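Local structure of aminotransferase (Streptomyces pactum, 4ZM4) at residues V144-H149 with A213-E218. The protein belongs to the class-III aminotransferases, a family of pyridoxal-phosphate-dependent proteins. The protein carries 1 engineered substitution. Numbering follows the deposited sequence.
Sequences VTFEGH and AAVIVE
With CG anti to the carbonyl carbon (chi1 -69°), the His149 ring swings to the backbone of Glu218. There Glu218 N donates to His149 ND1 at 3.1 Å, lying 4° out of the ring plane, with an N-H...N angle of 150°. Phe146 CB sits over one face of the imidazole, toward its rim, and Trp195 packs against the ring edge-to-face. Upstream the strands run parallel: Val144 N donates to Ala214 O, and Val144 O accepts from Ile216 N, both at 2.9 Å. The ladder then parts, and a water bridges the gap, donating to Ile216 O (2.7 Å) and accepting from Phe146 N (2.9 Å). On the face of Val144 and Val215, which helix 198-208 covers, Phe146 CD2 meets Val217 CG2 at 3.7 Å and Phe146 CE2 reaches Val215 CG1. A type II turn from Phe146 to His149, closed by His149 N to Phe146 O, brings the imidazole back to Glu218, just past the end of strand 212-217. The Glu218 side chain lies about 4 Å from bound P3B. Because ND1 accepts, a neutral ring would carry its proton on NE2, while the Glu218 carboxylate is held by Tyr150 N and Asn223 ND2 at OE2 and Ala222 N at OE1.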
loop_
_atom_site.group_PDB
_atom_site.type_symbol
_atom_site.label_atom_id
_atom_site.label_comp_id
_atom_site.label_asym_id
_atom_site.label_seq_id
_atom_site.Cartn_x
_atom_site.Cartn_y
_atom_site.Cartn_z
ATOM N N VAL B 144 11.339 17.028 -10.361
ATOM C CA VAL B 144 10.445 18.043 -10.895
ATOM C C VAL B 144 9.016 17.494 -10.964
ATOM O O VAL B 144 8.802 16.347 -11.409
ATOM C CB VAL B 144 10.854 18.471 -12.314
ATOM C CG1 VAL B 144 9.809 19.401 -12.924
ATOM C CG2 VAL B 144 12.246 19.134 -12.316
ATOM N N THR B 145 8.061 18.293 -10.484
ATOM C CA THR B 145 6.646 17.962 -10.561
ATOM C C THR B 145 5.883 19.079 -11.277
ATOM O O THR B 145 6.430 20.160 -11.516
ATOM C CB THR B 145 6.043 17.809 -9.161
ATOM O OG1 THR B 145 6.170 19.039 -8.457
ATOM C CG2 THR B 145 6.729 16.746 -8.383
ATOM N N PHE B 146 4.627 18.826 -11.605
ATOM C CA PHE B 146 3.769 19.880 -12.149
ATOM C C PHE B 146 2.591 20.140 -11.219
ATOM O O PHE B 146 2.041 19.228 -10.617
ATOM C CB PHE B 146 3.287 19.521 -13.569
ATOM C CG PHE B 146 4.405 19.423 -14.573
ATOM C CD1 PHE B 146 4.817 20.535 -15.288
ATOM C CD2 PHE B 146 5.034 18.203 -14.820
ATOM C CE1 PHE B 146 5.814 20.435 -16.243
ATOM C CE2 PHE B 146 6.071 18.113 -15.761
ATOM C CZ PHE B 146 6.448 19.235 -16.482
ATOM N N GLU B 147 2.141 21.383 -11.191
ATOM C CA GLU B 147 1.068 21.793 -10.320
ATOM C C GLU B 147 -0.244 21.113 -10.658
ATOM O O GLU B 147 -0.722 21.145 -11.808
ATOM C CB GLU B 147 0.867 23.304 -10.377
ATOM C CG GLU B 147 -0.051 23.780 -9.256
ATOM C CD GLU B 147 -0.242 25.270 -9.250
ATOM O OE1 GLU B 147 -0.352 25.849 -10.348
ATOM O OE2 GLU B 147 -0.301 25.845 -8.152
ATOM N N GLY B 148 -0.841 20.523 -9.622
ATOM C CA GLY B 148 -2.100 19.771 -9.742
ATOM C C GLY B 148 -1.885 18.285 -10.007
ATOM O O GLY B 148 -2.808 17.513 -9.872
ATOM N N HIS B 149 -0.666 17.903 -10.387
ATOM C CA HIS B 149 -0.343 16.522 -10.679
ATOM C C HIS B 149 -0.101 15.798 -9.354
ATOM O O HIS B 149 0.641 16.259 -8.520
ATOM C CB HIS B 149 0.891 16.400 -11.577
ATOM C CG HIS B 149 0.662 16.893 -12.976
ATOM N ND1 HIS B 149 0.935 16.145 -14.092
ATOM C CD2 HIS B 149 0.170 18.069 -13.436
ATOM C CE1 HIS B 149 0.618 16.825 -15.179
ATOM N NE2 HIS B 149 0.151 17.998 -14.810
ATOM N N ALA B 213 17.329 14.597 -11.171
ATOM C CA ALA B 213 17.220 13.145 -11.197
ATOM C C ALA B 213 16.047 12.691 -12.044
ATOM O O ALA B 213 16.148 11.718 -12.794
ATOM C CB ALA B 213 17.067 12.608 -9.784
ATOM N N ALA B 214 14.894 13.342 -11.889
ATOM C CA ALA B 214 13.658 12.913 -12.578
ATOM C C ALA B 214 12.668 14.047 -12.766
ATOM O O ALA B 214 12.573 14.955 -11.963
ATOM C CB ALA B 214 12.985 11.768 -11.827
ATOM N N VAL B 215 11.911 13.960 -13.845
ATOM C CA VAL B 215 10.676 14.669 -13.976
ATOM C C VAL B 215 9.555 13.638 -13.846
ATOM O O VAL B 215 9.468 12.697 -14.651
ATOM C CB VAL B 215 10.556 15.338 -15.322
ATOM C CG1 VAL B 215 9.231 16.083 -15.401
ATOM C CG2 VAL B 215 11.732 16.292 -15.549
ATOM N N ILE B 216 8.668 13.817 -12.862
ATOM C CA ILE B 216 7.495 12.961 -12.769
ATOM C C ILE B 216 6.272 13.729 -13.270
ATOM O O ILE B 216 6.169 14.950 -13.019
ATOM C CB ILE B 216 7.286 12.392 -11.347
ATOM C CG1 ILE B 216 6.124 11.398 -11.317
ATOM C CG2 ILE B 216 7.043 13.508 -10.338
ATOM C CD1 ILE B 216 6.165 10.416 -10.160
ATOM N N VAL B 217 5.366 13.027 -13.973
ATOM C CA VAL B 217 4.271 13.684 -14.640
ATOM C C VAL B 217 3.080 12.745 -14.903
ATOM O O VAL B 217 3.268 11.561 -15.199
ATOM C CB VAL B 217 4.771 14.284 -15.955
ATOM C CG1 VAL B 217 5.184 13.185 -16.900
ATOM C CG2 VAL B 217 3.707 15.185 -16.583
ATOM N N GLU B 218 1.866 13.264 -14.737
ATOM C CA GLU B 218 0.654 12.614 -15.233
ATOM C C GLU B 218 0.550 12.954 -16.697
ATOM O O GLU B 218 0.256 14.093 -17.057
ATOM C CB GLU B 218 -0.610 13.110 -14.519
ATOM C CG GLU B 218 -0.766 12.647 -13.078
ATOM C CD GLU B 218 -2.091 13.078 -12.486
ATOM O OE1 GLU B 218 -3.155 12.852 -13.137
ATOM O OE2 GLU B 218 -2.094 13.652 -11.371
HETATM O O HOH W 1 4.148 16.013 -11.572
#